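Local structure of DnaD-like replication protein (Streptococcus mutans UA159, 2ZC2) at residues K34-L39 with I70-V76. The protein is a DnaD-like protein of the DnaB/DnaD family that probably acts in DNA replication, here represented by one domain that binds zinc ions. Residues are numbered along the deposited sequence; the frame is centred on the assembly and turned at random.
Sequences KTDPDL and ISTLRQV. With ZN (zinc ion), chain E.
One carboxylate, that of Asp36, serves the first turns of two helices at once. Its OD1 accepts from Asp38 N and so N-caps helix 37-50, that donor lying well above the carboxylate plane, while Asp36 OD2 reaches across to Leu73 N, 3.1 Å away, at the start of helix 73-76. This second bond is almost straight (171°) and arrives on the anti side of OD2. With CG anti to the backbone N (chi1 -175°), the carboxylate projects to the second helix. The backbone adds a second tie, Asp36 N to Ser71 O at 3.0 Å. Alongside these bonds, buried Leu39 lays CD2 against the Ser71 backbone carbonyl, 3.5 Å from Ser71 C, and CD1 against Val76 CG2 at 3.8 Å and Leu73 CD2 at 4.1 Å, with Trp65 of helix 55-67 also touching Leu39. The end of Asp38 leads away from 70-76, Asp38 OD1 binding a zinc ion at 2.1 Å and weakly bonded by Arg41. Helix 73-76 itself opens with a capping box, Thr72 N giving to Gln75 OE1 from above the carbonyl plane and, weakly, Gln75 N to Thr72 OG1, here docked against the N-cap of helix 37-50.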
loop_
_atom_site.group_PDB
_atom_site.type_symbol
_atom_site.label_atom_id
_atom_site.label_comp_id
_atom_site.label_asym_id
_atom_site.label_seq_id
_atom_site.Cartn_x
_atom_site.Cartn_y
_atom_site.Cartn_z
ATOM N N LYS A 34 4.630 -7.866 8.073
ATOM C CA LYS A 34 3.486 -8.794 8.029
ATOM C C LYS A 34 2.165 -8.089 7.664
ATOM O O LYS A 34 1.148 -8.327 8.308
ATOM C CB LYS A 34 3.290 -9.476 9.394
ATOM C CG LYS A 34 4.525 -10.008 10.097
ATOM C CD LYS A 34 5.309 -10.986 9.284
ATOM C CE LYS A 34 6.591 -11.454 10.087
ATOM N NZ LYS A 34 7.726 -11.928 9.202
ATOM N N THR A 35 2.228 -7.162 6.715
ATOM C CA THR A 35 1.066 -6.422 6.212
ATOM C C THR A 35 0.500 -7.200 5.019
ATOM O O THR A 35 1.228 -7.498 4.045
ATOM C CB THR A 35 1.470 -4.979 5.771
ATOM O OG1 THR A 35 2.215 -4.363 6.852
ATOM C CG2 THR A 35 0.234 -4.152 5.471
ATOM N N ASP A 36 -0.746 -7.618 5.164
ATOM C CA ASP A 36 -1.503 -8.273 4.065
ATOM C C ASP A 36 -1.390 -7.466 2.776
ATOM O O ASP A 36 -1.685 -6.280 2.794
ATOM C CB ASP A 36 -2.944 -8.285 4.518
ATOM C CG ASP A 36 -3.880 -9.029 3.595
ATOM O OD1 ASP A 36 -3.518 -9.599 2.532
ATOM O OD2 ASP A 36 -5.030 -9.024 4.007
ATOM N N PRO A 37 -0.890 -8.072 1.666
ATOM C CA PRO A 37 -0.862 -7.300 0.392
ATOM C C PRO A 37 -2.231 -6.691 0.009
ATOM O O PRO A 37 -2.236 -5.682 -0.677
ATOM C CB PRO A 37 -0.420 -8.314 -0.667
ATOM C CG PRO A 37 -0.267 -9.663 0.087
ATOM C CD PRO A 37 -0.282 -9.401 1.552
ATOM N N ASP A 38 -3.364 -7.275 0.467
ATOM C CA ASP A 38 -4.662 -6.723 0.076
ATOM C C ASP A 38 -5.038 -5.517 0.897
ATOM O O ASP A 38 -5.842 -4.732 0.468
ATOM C CB ASP A 38 -5.766 -7.771 0.043
ATOM C CG ASP A 38 -5.473 -8.852 -0.985
ATOM O OD1 ASP A 38 -5.772 -8.620 -2.170
ATOM O OD2 ASP A 38 -4.891 -9.911 -0.629
ATOM N N LEU A 39 -4.395 -5.379 2.058
ATOM C CA LEU A 39 -4.469 -4.166 2.831
ATOM C C LEU A 39 -3.672 -3.024 2.174
ATOM O O LEU A 39 -4.149 -1.858 2.132
ATOM C CB LEU A 39 -3.973 -4.393 4.253
ATOM C CG LEU A 39 -4.133 -3.122 5.121
ATOM C CD1 LEU A 39 -5.644 -2.879 5.395
ATOM C CD2 LEU A 39 -3.335 -3.133 6.422
ATOM N N ILE A 70 -4.046 -2.246 12.854
ATOM C CA ILE A 70 -4.563 -2.874 11.626
ATOM C C ILE A 70 -3.470 -3.204 10.603
ATOM O O ILE A 70 -2.827 -2.291 10.016
ATOM C CB ILE A 70 -5.651 -2.021 10.911
ATOM C CG1 ILE A 70 -6.835 -1.689 11.831
ATOM C CG2 ILE A 70 -6.152 -2.755 9.672
ATOM C CD1 ILE A 70 -7.705 -0.538 11.283
ATOM N N SER A 71 -3.299 -4.511 10.364
ATOM C CA SER A 71 -2.327 -5.033 9.408
ATOM C C SER A 71 -2.961 -6.019 8.389
ATOM O O SER A 71 -2.321 -6.468 7.467
ATOM C CB SER A 71 -1.147 -5.679 10.166
ATOM O OG SER A 71 -1.598 -6.841 10.860
ATOM N N THR A 72 -4.231 -6.348 8.528
ATOM C CA THR A 72 -4.790 -7.226 7.528
ATOM C C THR A 72 -6.064 -6.619 7.050
ATOM O O THR A 72 -6.706 -5.883 7.781
ATOM C CB THR A 72 -5.065 -8.689 8.043
ATOM O OG1 THR A 72 -6.212 -8.701 8.906
ATOM C CG2 THR A 72 -3.852 -9.274 8.752
ATOM N N LEU A 73 -6.456 -6.963 5.835
ATOM C CA LEU A 73 -7.696 -6.416 5.272
ATOM C C LEU A 73 -8.984 -6.812 6.034
ATOM O O LEU A 73 -9.851 -5.960 6.242
ATOM C CB LEU A 73 -7.786 -6.718 3.769
ATOM C CG LEU A 73 -8.597 -5.740 2.884
ATOM C CD1 LEU A 73 -9.761 -6.429 2.269
ATOM C CD2 LEU A 73 -9.003 -4.443 3.596
ATOM N N ARG A 74 -9.093 -8.077 6.465
ATOM C CA ARG A 74 -10.160 -8.490 7.415
ATOM C C ARG A 74 -10.335 -7.532 8.624
ATOM O O ARG A 74 -11.467 -7.223 9.003
ATOM C CB ARG A 74 -9.945 -9.916 7.941
ATOM C CG ARG A 74 -11.173 -10.504 8.685
ATOM C CD ARG A 74 -10.892 -11.949 9.177
ATOM N NE ARG A 74 -10.815 -12.826 7.997
ATOM C CZ ARG A 74 -10.309 -14.064 7.965
ATOM N NH1 ARG A 74 -9.817 -14.641 9.077
ATOM N NH2 ARG A 74 -10.301 -14.724 6.802
ATOM N N GLN A 75 -9.229 -7.120 9.239
ATOM C CA GLN A 75 -9.258 -6.159 10.362
ATOM C C GLN A 75 -9.937 -4.828 9.964
ATOM O O GLN A 75 -10.704 -4.264 10.744
ATOM C CB GLN A 75 -7.844 -5.902 10.898
ATOM C CG GLN A 75 -7.220 -7.040 11.733
ATOM C CD GLN A 75 -5.741 -6.843 11.957
ATOM O OE1 GLN A 75 -5.103 -6.073 11.232
ATOM N NE2 GLN A 75 -5.168 -7.559 12.939
ATOM N N VAL A 76 -9.686 -4.373 8.727
ATOM C CA VAL A 76 -10.297 -3.154 8.165
ATOM C C VAL A 76 -11.687 -3.472 7.570
ATOM O O VAL A 76 -12.495 -2.558 7.335
ATOM C CB VAL A 76 -9.334 -2.459 7.117
ATOM C CG1 VAL A 76 -10.071 -1.568 6.137
ATOM C CG2 VAL A 76 -8.306 -1.632 7.827
HETATM ZN ZN ZN E . -5.245 -10.212 -3.479
#